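Local coordinates for protein serine-pyruvate aminotransferase (AgxT) (Sulfolobus solfataricus, PDB 3ZRP) that probably transfers the amino group between serine or alanine and oxo acids such as pyruvate and glyoxylate, using pyridoxal 5'-phosphate as cofactor, at residues Pro110-Lys115 and Ala291-Ser296; Ala280-Leu285 and Ile351-Ile356; Gly286-Ala291 and Gly303-Val308; Ala309-Val314 and Ala332-Arg337. All blocks are in the same frame, centred on the assembly; numbering follows the deposited sequence.

Contact 1 of 4, residues Pro110-Lys115 and Ala291-Ser296; sequences PGDYVK and ARRPES
Tyr113 and Glu295 meet through a short hydrogen bond: OH of Tyr113 gives its proton to OE2 of Glu295 at 2.7 Å, on the anti lone pair. OE2 sits at the ring edge, near its plane, and the carboxylate is turned 82° from the ring. Tyr113 CG lies between the backbone N and the carbonyl carbon (chi1 70°), which sends the ring toward Arg293 and Ser296. Arg293 CB comes in at the rim, 3.7 Å from Tyr113 CE1. Arg292 N donates to Gly111 O at 2.9 Å. A water also donates to Gly111 O and Ser296 OG and accepts from Arg293 N.

Around this lies a charge network. Lys115 CE sits over one face of the Arg293 guanidinium, toward its rim, 3.6 Å from NH1, and Asp112 lies beside both cations. Its OD1 takes Lys115 NZ at 2.9 Å from above the carboxylate plane and Tyr113 N on the anti lone pair; OD2 makes a long salt bridge to Arg293 NE at 3.8 Å. An alanine in place of Asp112 would probably leave the neighbouring Lys115 and Arg293 charges without their common anion.

Arg293 O accepts from both N and OG of Ser296. Val142 of strand 142-143 packs on Tyr113 and Ser296, and Arg143 bonds Glu295 O. The contact thus joins the loop leading into helix 116-125 to the loop between helix 264-284 and strand 301-305.

Contact 2 of 4, residues Ala280-Leu285 and Ile351-Ile356; sequences AGLEAL and IAISVI
Leu282 and Leu285 face Ile353 and Ile356 across a wholly apolar interface between two helices. The methyl contacts fall into two groups. In the first, Leu282 CD2 lies 3.9 Å from Ile353 CD1 and, more loosely, 4.4 Å from Ile356 CD1. In the second, Leu285 CD1 meets the CG2 branches of both isoleucines, at 4.2 Å from Ile353 CG2 and 4.1 Å from Ile356 CG2. Each isoleucine has CG2 anti to its backbone N, which puts that branch beside Leu285, while the chi2 of -55° at Ile353 places its CD1 against Leu282. Leu285 sets out toward the other helix, whereas Leu282 brings only its end across.

A second kind of contact is side chain against backbone. Ile353 CD1 rests 4.2 Å from Gly281 C, and the lack of a side chain at this glycine matters: a CB modelled there would clash with Ile353 CG1. The axes of the two short segments approach to 10.2 Å and run roughly parallel, crossing at -23°.

On the sheet side, Leu282 rests on Thr302, Val304 and Ile338, and Ile356 on Phe336 and Ile338, while Val376 of helix 372-381 packs on Ile353. Two helices laid side by side on one face of a small antiparallel sheet form the two-layer alpha/beta sandwich characteristic of the C-terminal domain of fold type I pyridoxal-phosphate enzymes.

Contact 3 of 4, residues Gly286-Ala291 and Gly303-Val308; sequences GLEIVA and GVILKV
Ile289 pairs with Val304 in a single antiparallel beta bridge, by which the 286-291 loop adds itself to strand 301-305, an outer strand of the three-stranded sheet. The two residues form a non-hydrogen-bonded pair, and the bonds flank it: Ile305 N reaches Glu288 O at 2.9 Å, nearly along the C=O axis, and Val290 N reaches Gly303 O at 2.9 Å from well above the carbonyl plane. The same Gly303 O also receives a CA-H...O contact from Ile289 CA at 3.3 Å. The loop follows helix 264-284 through a Schellman motif at Gly286.

The apolar contacts divide between two sides of the bridge. On one, Val290 CG2 packs 3.7 Å from Ile305 CG1, and a CB on Gly303 would clash with that same valine methyl. Ile305 CD1 also lies against the aliphatic part of Glu288 and its carboxylate carbon. On the other, Leu287 CD1 touches Val304 CG1 at 4.0 Å, and Leu360 of helix 346-363 packs on Leu287.

The charged contact is at the surface. Glu288 extends fully from a CG anti to its backbone N (chi1 -168°), and its OE1 forms a salt bridge with Lys307 NZ at 2.7 Å, met on the anti side. OE2 pairs with Arg292. Glu288 binds calcium in a structure of this protein, though no ion is bound to this chain here. A water accepts from Glu288 N and Lys307 NZ and donates to Ile305 O at 2.8 Å.

Contact 4 of 4, residues Ala309-Val314 and Ala332-Arg337; sequences ADPQKV and AFKYFR
Pro311 lays its ring over the aliphatic chain of Lys334, the two crossing at about a right angle. Pro311 CD is 3.7 Å from Lys334 CE, and CG of the ring also rests on Lys334 CG. Farther round the ring, Pro311 CB comes within 3.5 Å of Tyr335 O. The lysine reaches this far because its CG stands anti to the backbone N (chi1 -170°) and the chain stays extended up to CE. Its NZ then finds Ala309 O at 3.2 Å, a weak hydrogen bond, and has a second weak one to Val308 O. An alanine at Pro311 would keep CB but lose CG and CD, and would probably leave the Lys334 chain without its apolar support and freer to swing.

Pro311 opens helix 311-319, right after the N-cap residue Asp310. One helical turn on, Val314 CG1 sits over a face of the Phe336 ring, displaced toward the rim at CE1 and CD1, 4.2 Å from the centroid and 21° off the normal, a CH-pi contact. Leu360 and Leu363 of helix 346-363 also pack on Val314, and the ring of Phe325 meets that of Phe336.

Tyr335 points the other way, its OH bonded to Ser139 O and Val329 N, and Arg337 NH1 reaches the carbonyl of the cofactor-binding Thr138. The contact is helix-on-strand packing within the C-terminal alpha/beta domain of a class V aminotransferase.

From the N terminus, residues 110-115 come first and meet 291-296 only much later in the chain, so contact 1 closes a very long loop carrying much of the seven-stranded sheet. Before it closes, the chain opens contact 2 at 280-285 and contact 3 at 286-291; both cross contact 1, and contact 3 shares Ala291 with it. Contact 3 closes at 303-308, and contact 4 follows in series, from 309-314 to 332-337. Contact 2 closes last, at 351-356, and its loop encloses contacts 3 and 4. These two meet where strands 301-305 and 335-339 pair, and contact 2 packs helices on that sheet. Contact 1 joins the loops after strand 102-106 and before strand 301-305; its Pro110 also touches Ala332 of contact 4.

Contact 1 of 4, residues Pro110-Lys115 and Ala291-Ser296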
loop_
_atom_site.group_PDB
_atom_site.type_symbol
_atom_site.label_atom_id
_atom_site.label_comp_id
_atom_site.label_asym_id
_atom_site.label_seq_id
_atom_site.Cartn_x
_atom_site.Cartn_y
_atom_site.Cartn_z
ATOM N N PRO A 110 30.405 5.984 12.702
ATOM C CA PRO A 110 29.849 5.798 11.353
ATOM C C PRO A 110 30.317 4.523 10.651
ATOM O O PRO A 110 31.521 4.233 10.625
ATOM C CB PRO A 110 30.334 7.035 10.601
ATOM C CG PRO A 110 30.362 8.105 11.679
ATOM C CD PRO A 110 30.830 7.389 12.919
ATOM N N GLY A 111 29.367 3.755 10.119
ATOM C CA GLY A 111 29.704 2.593 9.288
ATOM C C GLY A 111 30.070 1.365 10.072
ATOM O O GLY A 111 30.410 0.334 9.490
ATOM N N ASP A 112 30.046 1.490 11.397
ATOM C CA ASP A 112 30.301 0.369 12.304
ATOM C C ASP A 112 28.961 -0.214 12.755
ATOM O O ASP A 112 27.915 0.109 12.186
ATOM C CB ASP A 112 31.098 0.866 13.533
ATOM C CG ASP A 112 32.023 -0.198 14.119
ATOM O OD1 ASP A 112 31.588 -1.328 14.441
ATOM O OD2 ASP A 112 33.217 0.101 14.253
ATOM N N TYR A 113 28.990 -1.083 13.761
ATOM C CA TYR A 113 27.789 -1.726 14.274
ATOM C C TYR A 113 27.851 -1.878 15.795
ATOM O O TYR A 113 28.937 -1.951 16.365
ATOM C CB TYR A 113 27.549 -3.079 13.605
ATOM C CG TYR A 113 28.520 -4.190 13.975
ATOM C CD1 TYR A 113 29.765 -4.327 13.320
ATOM C CD2 TYR A 113 28.188 -5.119 14.949
ATOM C CE1 TYR A 113 30.656 -5.355 13.672
ATOM C CE2 TYR A 113 29.059 -6.159 15.293
ATOM C CZ TYR A 113 30.290 -6.266 14.656
ATOM O OH TYR A 113 31.129 -7.301 15.019
ATOM N N VAL A 114 26.684 -1.899 16.440
ATOM C CA VAL A 114 26.592 -2.007 17.902
ATOM C C VAL A 114 26.839 -3.450 18.292
ATOM O O VAL A 114 26.140 -4.337 17.845
ATOM C CB VAL A 114 25.198 -1.553 18.417
ATOM C CG1 VAL A 114 25.153 -1.620 19.949
ATOM C CG2 VAL A 114 24.920 -0.136 17.938
ATOM N N LYS A 115 27.840 -3.676 19.155
ATOM C CA LYS A 115 28.236 -5.028 19.537
ATOM C C LYS A 115 27.207 -5.682 20.444
ATOM O O LYS A 115 26.544 -4.984 21.205
ATOM C CB LYS A 115 29.616 -4.991 20.220
ATOM C CG LYS A 115 30.681 -4.257 19.405
ATOM C CD LYS A 115 30.922 -4.984 18.056
ATOM C CE LYS A 115 31.945 -4.245 17.189
ATOM N NZ LYS A 115 31.601 -2.819 16.942
ATOM N N ALA A 291 31.397 -0.161 5.135
ATOM C CA ALA A 291 31.338 -0.979 6.335
ATOM C C ALA A 291 32.720 -1.080 6.977
ATOM O O ALA A 291 33.675 -1.520 6.329
ATOM C CB ALA A 291 30.804 -2.368 6.028
ATOM N N ARG A 292 32.812 -0.687 8.247
ATOM C CA ARG A 292 34.093 -0.634 8.957
ATOM C C ARG A 292 34.647 -1.993 9.323
ATOM O O ARG A 292 35.858 -2.198 9.327
ATOM C CB ARG A 292 33.991 0.240 10.215
ATOM C CG ARG A 292 33.467 1.649 9.988
ATOM C CD ARG A 292 34.466 2.589 9.286
ATOM N NE ARG A 292 34.565 2.315 7.853
ATOM C CZ ARG A 292 35.552 2.730 7.062
ATOM N NH1 ARG A 292 36.558 3.457 7.549
ATOM N NH2 ARG A 292 35.535 2.412 5.772
ATOM N N ARG A 293 33.762 -2.917 9.645
ATOM C CA ARG A 293 34.140 -4.213 10.176
ATOM C C ARG A 293 33.754 -5.352 9.217
ATOM O O ARG A 293 32.561 -5.588 8.972
ATOM C CB ARG A 293 33.455 -4.408 11.529
ATOM C CG ARG A 293 33.837 -3.416 12.600
ATOM C CD ARG A 293 34.996 -3.926 13.419
ATOM N NE ARG A 293 35.311 -3.004 14.503
ATOM C CZ ARG A 293 35.479 -3.355 15.774
ATOM N NH1 ARG A 293 35.385 -4.627 16.146
ATOM N NH2 ARG A 293 35.754 -2.425 16.675
ATOM N N PRO A 294 34.762 -6.089 8.692
ATOM C CA PRO A 294 34.555 -7.108 7.649
ATOM C C PRO A 294 33.560 -8.209 7.982
ATOM O O PRO A 294 32.879 -8.712 7.085
ATOM C CB PRO A 294 35.963 -7.712 7.458
ATOM C CG PRO A 294 36.876 -6.622 7.849
ATOM C CD PRO A 294 36.197 -5.951 9.024
ATOM N N GLU A 295 33.474 -8.584 9.252
ATOM C CA GLU A 295 32.507 -9.586 9.702
ATOM C C GLU A 295 31.053 -9.116 9.491
ATOM O O GLU A 295 30.132 -9.914 9.511
ATOM C CB GLU A 295 32.745 -9.949 11.177
ATOM C CG GLU A 295 32.407 -8.847 12.193
ATOM C CD GLU A 295 33.551 -7.915 12.523
ATOM O OE1 GLU A 295 34.559 -7.865 11.768
ATOM O OE2 GLU A 295 33.435 -7.192 13.556
ATOM N N SER A 296 30.866 -7.813 9.276
ATOM C CA SER A 296 29.522 -7.264 9.079
ATOM C C SER A 296 29.225 -6.852 7.616
ATOM O O SER A 296 28.192 -6.224 7.363
ATOM C CB SER A 296 29.301 -6.054 9.973
ATOM O OG SER A 296 30.000 -4.930 9.469
HETATM O O HOH W 1 30.911 -2.608 10.436
#

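Contact 2 of 4, residues Ala280-Leu285 and Ile351-Ile356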
loop_
_atom_site.group_PDB
_atom_site.type_symbol
_atom_site.label_atom_id
_atom_site.label_comp_id
_atom_site.label_asym_id
_atom_site.label_seq_id
_atom_site.Cartn_x
_atom_site.Cartn_y
_atom_site.Cartn_z
ATOM N N ALA A 280 35.767 -8.734 -3.505
ATOM C CA ALA A 280 37.094 -9.114 -4.011
ATOM C C ALA A 280 37.516 -8.196 -5.138
ATOM O O ALA A 280 38.657 -7.701 -5.161
ATOM C CB ALA A 280 37.098 -10.573 -4.470
ATOM N N GLY A 281 36.588 -7.937 -6.061
ATOM C CA GLY A 281 36.844 -7.030 -7.162
ATOM C C GLY A 281 37.091 -5.597 -6.738
ATOM O O GLY A 281 37.926 -4.910 -7.327
ATOM N N LEU A 282 36.352 -5.128 -5.728
ATOM C CA LEU A 282 36.522 -3.754 -5.236
ATOM C C LEU A 282 37.880 -3.561 -4.554
ATOM O O LEU A 282 38.538 -2.531 -4.726
ATOM C CB LEU A 282 35.403 -3.394 -4.239
ATOM C CG LEU A 282 34.009 -3.260 -4.867
ATOM C CD1 LEU A 282 32.942 -3.173 -3.780
ATOM C CD2 LEU A 282 33.957 -2.049 -5.786
ATOM N N GLU A 283 38.250 -4.551 -3.755
ATOM C CA GLU A 283 39.529 -4.558 -3.059
ATOM C C GLU A 283 40.680 -4.565 -4.076
ATOM O O GLU A 283 41.597 -3.735 -4.007
ATOM C CB GLU A 283 39.610 -5.781 -2.137
ATOM C CG GLU A 283 39.626 -5.466 -0.630
ATOM C CD GLU A 283 38.244 -5.353 0.022
ATOM O OE1 GLU A 283 37.300 -6.079 -0.366
ATOM O OE2 GLU A 283 38.111 -4.530 0.953
ATOM N N ALA A 284 40.619 -5.485 -5.036
ATOM C CA ALA A 284 41.633 -5.557 -6.092
ATOM C C ALA A 284 41.751 -4.259 -6.899
ATOM O O ALA A 284 42.823 -3.960 -7.431
ATOM C CB ALA A 284 41.384 -6.758 -7.001
ATOM N N LEU A 285 40.672 -3.470 -6.956
ATOM C CA LEU A 285 40.712 -2.139 -7.583
ATOM C C LEU A 285 41.370 -1.113 -6.663
ATOM O O LEU A 285 41.660 0.024 -7.074
ATOM C CB LEU A 285 39.305 -1.662 -7.975
ATOM C CG LEU A 285 38.653 -2.181 -9.277
ATOM C CD1 LEU A 285 37.161 -1.791 -9.381
ATOM C CD2 LEU A 285 39.384 -1.727 -10.510
ATOM N N ILE A 351 29.927 -7.924 -14.564
ATOM C CA ILE A 351 29.513 -6.680 -15.210
ATOM C C ILE A 351 29.657 -5.479 -14.275
ATOM O O ILE A 351 30.189 -4.436 -14.667
ATOM C CB ILE A 351 28.077 -6.799 -15.769
ATOM C CG1 ILE A 351 28.069 -7.795 -16.937
ATOM C CG2 ILE A 351 27.557 -5.469 -16.269
ATOM C CD1 ILE A 351 29.091 -7.473 -18.029
ATOM N N ALA A 352 29.203 -5.625 -13.034
ATOM C CA ALA A 352 29.279 -4.502 -12.079
ATOM C C ALA A 352 30.714 -3.950 -11.918
ATOM O O ALA A 352 30.941 -2.734 -12.015
ATOM C CB ALA A 352 28.683 -4.920 -10.713
ATOM N N ILE A 353 31.662 -4.839 -11.681
ATOM C CA ILE A 353 33.077 -4.463 -11.510
ATOM C C ILE A 353 33.669 -3.911 -12.820
ATOM O O ILE A 353 34.395 -2.897 -12.807
ATOM C CB ILE A 353 33.899 -5.621 -10.921
ATOM C CG1 ILE A 353 33.407 -5.957 -9.509
ATOM C CG2 ILE A 353 35.410 -5.307 -10.881
ATOM C CD1 ILE A 353 33.389 -4.743 -8.541
ATOM N N SER A 354 33.324 -4.542 -13.945
ATOM C CA SER A 354 33.733 -4.038 -15.255
ATOM C C SER A 354 33.283 -2.598 -15.429
ATOM O O SER A 354 34.078 -1.726 -15.794
ATOM C CB SER A 354 33.158 -4.895 -16.382
ATOM O OG SER A 354 33.523 -4.363 -17.639
ATOM N N VAL A 355 32.004 -2.354 -15.154
ATOM C CA VAL A 355 31.407 -1.020 -15.303
ATOM C C VAL A 355 32.029 -0.043 -14.315
ATOM O O VAL A 355 32.293 1.113 -14.655
ATOM C CB VAL A 355 29.860 -1.065 -15.160
ATOM C CG1 VAL A 355 29.255 0.312 -15.196
ATOM C CG2 VAL A 355 29.260 -1.901 -16.278
ATOM N N ILE A 356 32.272 -0.505 -13.092
ATOM C CA ILE A 356 32.905 0.364 -12.102
ATOM C C ILE A 356 34.314 0.779 -12.577
ATOM O O ILE A 356 34.675 1.964 -12.513
ATOM C CB ILE A 356 32.883 -0.252 -10.692
ATOM C CG1 ILE A 356 31.450 -0.176 -10.131
ATOM C CG2 ILE A 356 33.836 0.500 -9.758
ATOM C CD1 ILE A 356 31.152 -1.205 -9.054
#

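Contact 3 of 4, residues Gly286-Ala291 and Gly303-Val308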
loop_
_atom_site.group_PDB
_atom_site.type_symbol
_atom_site.label_atom_id
_atom_site.label_comp_id
_atom_site.label_asym_id
_atom_site.label_seq_id
_atom_site.Cartn_x
_atom_site.Cartn_y
_atom_site.Cartn_z
ATOM N N GLY A 286 41.585 -1.512 -5.409
ATOM C CA GLY A 286 42.090 -0.596 -4.382
ATOM C C GLY A 286 41.028 0.354 -3.855
ATOM O O GLY A 286 41.357 1.432 -3.376
ATOM N N LEU A 287 39.759 -0.050 -3.934
ATOM C CA LEU A 287 38.654 0.738 -3.379
ATOM C C LEU A 287 38.305 0.292 -1.952
ATOM O O LEU A 287 38.375 -0.901 -1.619
ATOM C CB LEU A 287 37.414 0.662 -4.285
ATOM C CG LEU A 287 37.527 1.285 -5.686
ATOM C CD1 LEU A 287 36.401 0.790 -6.613
ATOM C CD2 LEU A 287 37.558 2.808 -5.601
ATOM N N GLU A 288 37.938 1.272 -1.126
ATOM C CA GLU A 288 37.592 1.058 0.279
ATOM C C GLU A 288 36.078 0.879 0.456
ATOM O O GLU A 288 35.292 1.626 -0.116
ATOM C CB GLU A 288 38.061 2.253 1.112
ATOM C CG GLU A 288 38.030 2.042 2.626
ATOM C CD GLU A 288 38.475 3.281 3.412
ATOM O OE1 GLU A 288 39.107 4.181 2.813
ATOM O OE2 GLU A 288 38.202 3.347 4.632
ATOM N N ILE A 289 35.700 -0.112 1.263
ATOM C CA ILE A 289 34.290 -0.387 1.569
ATOM C C ILE A 289 33.817 0.487 2.753
ATOM O O ILE A 289 34.589 0.763 3.681
ATOM C CB ILE A 289 34.095 -1.899 1.817
ATOM C CG1 ILE A 289 34.385 -2.677 0.513
ATOM C CG2 ILE A 289 32.691 -2.209 2.325
ATOM C CD1 ILE A 289 34.448 -4.208 0.683
ATOM N N VAL A 290 32.565 0.947 2.713
ATOM C CA VAL A 290 32.019 1.797 3.789
ATOM C C VAL A 290 31.960 1.048 5.134
ATOM O O VAL A 290 32.427 1.572 6.156
ATOM C CB VAL A 290 30.628 2.366 3.425
ATOM C CG1 VAL A 290 29.932 2.960 4.659
ATOM C CG2 VAL A 290 30.777 3.430 2.368
ATOM N N ALA A 291 31.397 -0.161 5.135
ATOM C CA ALA A 291 31.338 -0.979 6.335
ATOM C C ALA A 291 32.720 -1.080 6.977
ATOM O O ALA A 291 33.675 -1.520 6.329
ATOM C CB ALA A 291 30.804 -2.368 6.028
ATOM N N GLY A 303 28.796 -0.486 0.257
ATOM C CA GLY A 303 29.059 0.938 0.030
ATOM C C GLY A 303 30.492 1.094 -0.459
ATOM O O GLY A 303 31.417 0.426 0.060
ATOM N N VAL A 304 30.686 1.965 -1.452
ATOM C CA VAL A 304 31.971 2.070 -2.148
ATOM C C VAL A 304 32.453 3.498 -1.994
ATOM O O VAL A 304 31.878 4.410 -2.564
ATOM C CB VAL A 304 31.866 1.664 -3.665
ATOM C CG1 VAL A 304 33.227 1.678 -4.342
ATOM C CG2 VAL A 304 31.226 0.256 -3.832
ATOM N N ILE A 305 33.491 3.685 -1.175
ATOM C CA ILE A 305 34.048 5.011 -0.932
ATOM C C ILE A 305 34.819 5.515 -2.169
ATOM O O ILE A 305 35.615 4.773 -2.757
ATOM C CB ILE A 305 34.949 5.035 0.335
ATOM C CG1 ILE A 305 34.103 4.771 1.596
ATOM C CG2 ILE A 305 35.656 6.391 0.474
ATOM C CD1 ILE A 305 34.881 4.189 2.762
ATOM N N LEU A 306 34.535 6.758 -2.549
ATOM C CA LEU A 306 35.246 7.473 -3.612
ATOM C C LEU A 306 36.118 8.589 -3.039
ATOM O O LEU A 306 35.618 9.515 -2.392
ATOM C CB LEU A 306 34.261 8.063 -4.626
ATOM C CG LEU A 306 33.503 7.050 -5.490
ATOM C CD1 LEU A 306 32.422 7.737 -6.306
ATOM C CD2 LEU A 306 34.459 6.267 -6.386
ATOM N N LYS A 307 37.421 8.502 -3.304
ATOM C CA LYS A 307 38.405 9.450 -2.776
ATOM C C LYS A 307 38.522 10.719 -3.621
ATOM O O LYS A 307 38.859 11.782 -3.104
ATOM C CB LYS A 307 39.773 8.765 -2.648
ATOM C CG LYS A 307 39.782 7.559 -1.704
ATOM C CD LYS A 307 39.986 7.997 -0.257
ATOM C CE LYS A 307 39.244 7.103 0.734
ATOM N NZ LYS A 307 39.494 5.644 0.568
ATOM N N VAL A 308 38.245 10.606 -4.917
ATOM C CA VAL A 308 38.389 11.734 -5.833
ATOM C C VAL A 308 37.114 12.027 -6.615
ATOM O O VAL A 308 36.613 13.154 -6.591
ATOM C CB VAL A 308 39.606 11.516 -6.811
ATOM C CG1 VAL A 308 39.675 12.623 -7.845
ATOM C CG2 VAL A 308 40.915 11.442 -6.033
HETATM O O HOH W 2 38.061 3.855 -1.710
HETATM O O HOH W 3 29.549 -1.239 2.850
#

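Contact 4 of 4, residues Ala309-Val314 and Ala332-Arg337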
loop_
_atom_site.group_PDB
_atom_site.type_symbol
_atom_site.label_atom_id
_atom_site.label_comp_id
_atom_site.label_asym_id
_atom_site.label_seq_id
_atom_site.Cartn_x
_atom_site.Cartn_y
_atom_site.Cartn_z
ATOM N N ALA A 309 36.602 11.018 -7.327
ATOM C CA ALA A 309 35.441 11.179 -8.209
ATOM C C ALA A 309 34.153 11.544 -7.457
ATOM O O ALA A 309 33.976 11.171 -6.289
ATOM C CB ALA A 309 35.228 9.911 -9.025
ATOM N N ASP A 310 33.267 12.270 -8.140
ATOM C CA ASP A 310 31.965 12.672 -7.593
ATOM C C ASP A 310 30.948 11.542 -7.783
ATOM O O ASP A 310 30.753 11.080 -8.908
ATOM C CB ASP A 310 31.491 13.962 -8.281
ATOM C CG ASP A 310 30.086 14.402 -7.850
ATOM O OD1 ASP A 310 29.663 14.124 -6.711
ATOM O OD2 ASP A 310 29.408 15.047 -8.670
ATOM N N PRO A 311 30.301 11.091 -6.690
ATOM C CA PRO A 311 29.386 9.938 -6.785
ATOM C C PRO A 311 28.214 10.109 -7.765
ATOM O O PRO A 311 27.806 9.116 -8.381
ATOM C CB PRO A 311 28.884 9.758 -5.348
ATOM C CG PRO A 311 29.934 10.371 -4.504
ATOM C CD PRO A 311 30.449 11.545 -5.297
ATOM N N GLN A 312 27.694 11.331 -7.914
ATOM C CA GLN A 312 26.630 11.583 -8.886
ATOM C C GLN A 312 27.114 11.300 -10.302
ATOM O O GLN A 312 26.444 10.591 -11.062
ATOM C CB GLN A 312 26.076 13.010 -8.787
ATOM C CG GLN A 312 24.985 13.205 -7.733
ATOM C CD GLN A 312 23.752 12.323 -7.946
ATOM O OE1 GLN A 312 23.212 11.767 -6.990
ATOM N NE2 GLN A 312 23.314 12.185 -9.199
ATOM N N LYS A 313 28.290 11.837 -10.645
ATOM C CA LYS A 313 28.909 11.587 -11.946
ATOM C C LYS A 313 29.107 10.096 -12.165
ATOM O O LYS A 313 28.858 9.587 -13.256
ATOM C CB LYS A 313 30.239 12.336 -12.084
ATOM C CG LYS A 313 30.087 13.837 -12.319
ATOM C CD LYS A 313 31.418 14.471 -12.732
ATOM C CE LYS A 313 31.280 15.967 -13.003
ATOM N NZ LYS A 313 31.034 16.742 -11.753
ATOM N N VAL A 314 29.532 9.396 -11.116
ATOM C CA VAL A 314 29.685 7.940 -11.178
ATOM C C VAL A 314 28.344 7.266 -11.490
ATOM O O VAL A 314 28.285 6.386 -12.353
ATOM C CB VAL A 314 30.341 7.360 -9.897
ATOM C CG1 VAL A 314 30.337 5.832 -9.910
ATOM C CG2 VAL A 314 31.765 7.876 -9.763
ATOM N N ALA A 332 28.853 11.057 6.842
ATOM C CA ALA A 332 30.246 10.749 7.185
ATOM C C ALA A 332 31.084 10.180 6.033
ATOM O O ALA A 332 32.307 10.103 6.142
ATOM C CB ALA A 332 30.299 9.823 8.373
ATOM N N PHE A 333 30.428 9.786 4.944
ATOM C CA PHE A 333 31.119 9.140 3.821
ATOM C C PHE A 333 30.790 9.792 2.485
ATOM O O PHE A 333 29.705 10.359 2.302
ATOM C CB PHE A 333 30.751 7.654 3.742
ATOM C CG PHE A 333 31.158 6.850 4.930
ATOM C CD1 PHE A 333 32.439 6.316 5.019
ATOM C CD2 PHE A 333 30.249 6.585 5.950
ATOM C CE1 PHE A 333 32.827 5.560 6.121
ATOM C CE2 PHE A 333 30.610 5.823 7.063
ATOM C CZ PHE A 333 31.908 5.299 7.148
ATOM N N LYS A 334 31.748 9.724 1.560
ATOM C CA LYS A 334 31.526 10.078 0.158
ATOM C C LYS A 334 31.575 8.756 -0.606
ATOM O O LYS A 334 32.631 8.117 -0.701
ATOM C CB LYS A 334 32.589 11.063 -0.345
ATOM C CG LYS A 334 32.298 11.671 -1.703
ATOM C CD LYS A 334 33.361 12.701 -2.064
ATOM C CE LYS A 334 33.382 13.003 -3.558
ATOM N NZ LYS A 334 34.748 13.359 -4.046
ATOM N N TYR A 335 30.423 8.326 -1.118
ATOM C CA TYR A 335 30.289 6.966 -1.633
ATOM C C TYR A 335 29.081 6.751 -2.538
ATOM O O TYR A 335 28.192 7.608 -2.628
ATOM C CB TYR A 335 30.263 5.955 -0.461
ATOM C CG TYR A 335 28.972 5.925 0.367
ATOM C CD1 TYR A 335 28.540 7.041 1.067
ATOM C CD2 TYR A 335 28.207 4.746 0.460
ATOM C CE1 TYR A 335 27.363 7.012 1.849
ATOM C CE2 TYR A 335 27.041 4.694 1.241
ATOM C CZ TYR A 335 26.627 5.832 1.928
ATOM O OH TYR A 335 25.471 5.799 2.666
ATOM N N PHE A 336 29.068 5.604 -3.215
ATOM C CA PHE A 336 27.860 5.091 -3.859
ATOM C C PHE A 336 27.637 3.671 -3.367
ATOM O O PHE A 336 28.511 3.077 -2.751
ATOM C CB PHE A 336 27.936 5.185 -5.409
ATOM C CG PHE A 336 28.915 4.226 -6.042
ATOM C CD1 PHE A 336 30.264 4.554 -6.146
ATOM C CD2 PHE A 336 28.489 2.991 -6.531
ATOM C CE1 PHE A 336 31.187 3.671 -6.722
ATOM C CE2 PHE A 336 29.405 2.094 -7.110
ATOM C CZ PHE A 336 30.759 2.442 -7.206
ATOM N N ARG A 337 26.459 3.122 -3.615
ATOM C CA ARG A 337 26.148 1.782 -3.154
ATOM C C ARG A 337 25.855 0.827 -4.287
ATOM O O ARG A 337 25.220 1.189 -5.283
ATOM C CB ARG A 337 24.946 1.814 -2.220
ATOM C CG ARG A 337 25.241 2.455 -0.870
ATOM C CD ARG A 337 23.948 2.531 -0.050
ATOM N NE ARG A 337 23.040 3.537 -0.599
ATOM C CZ ARG A 337 21.750 3.652 -0.289
ATOM N NH1 ARG A 337 21.180 2.815 0.570
ATOM N NH2 ARG A 337 21.012 4.632 -0.815
#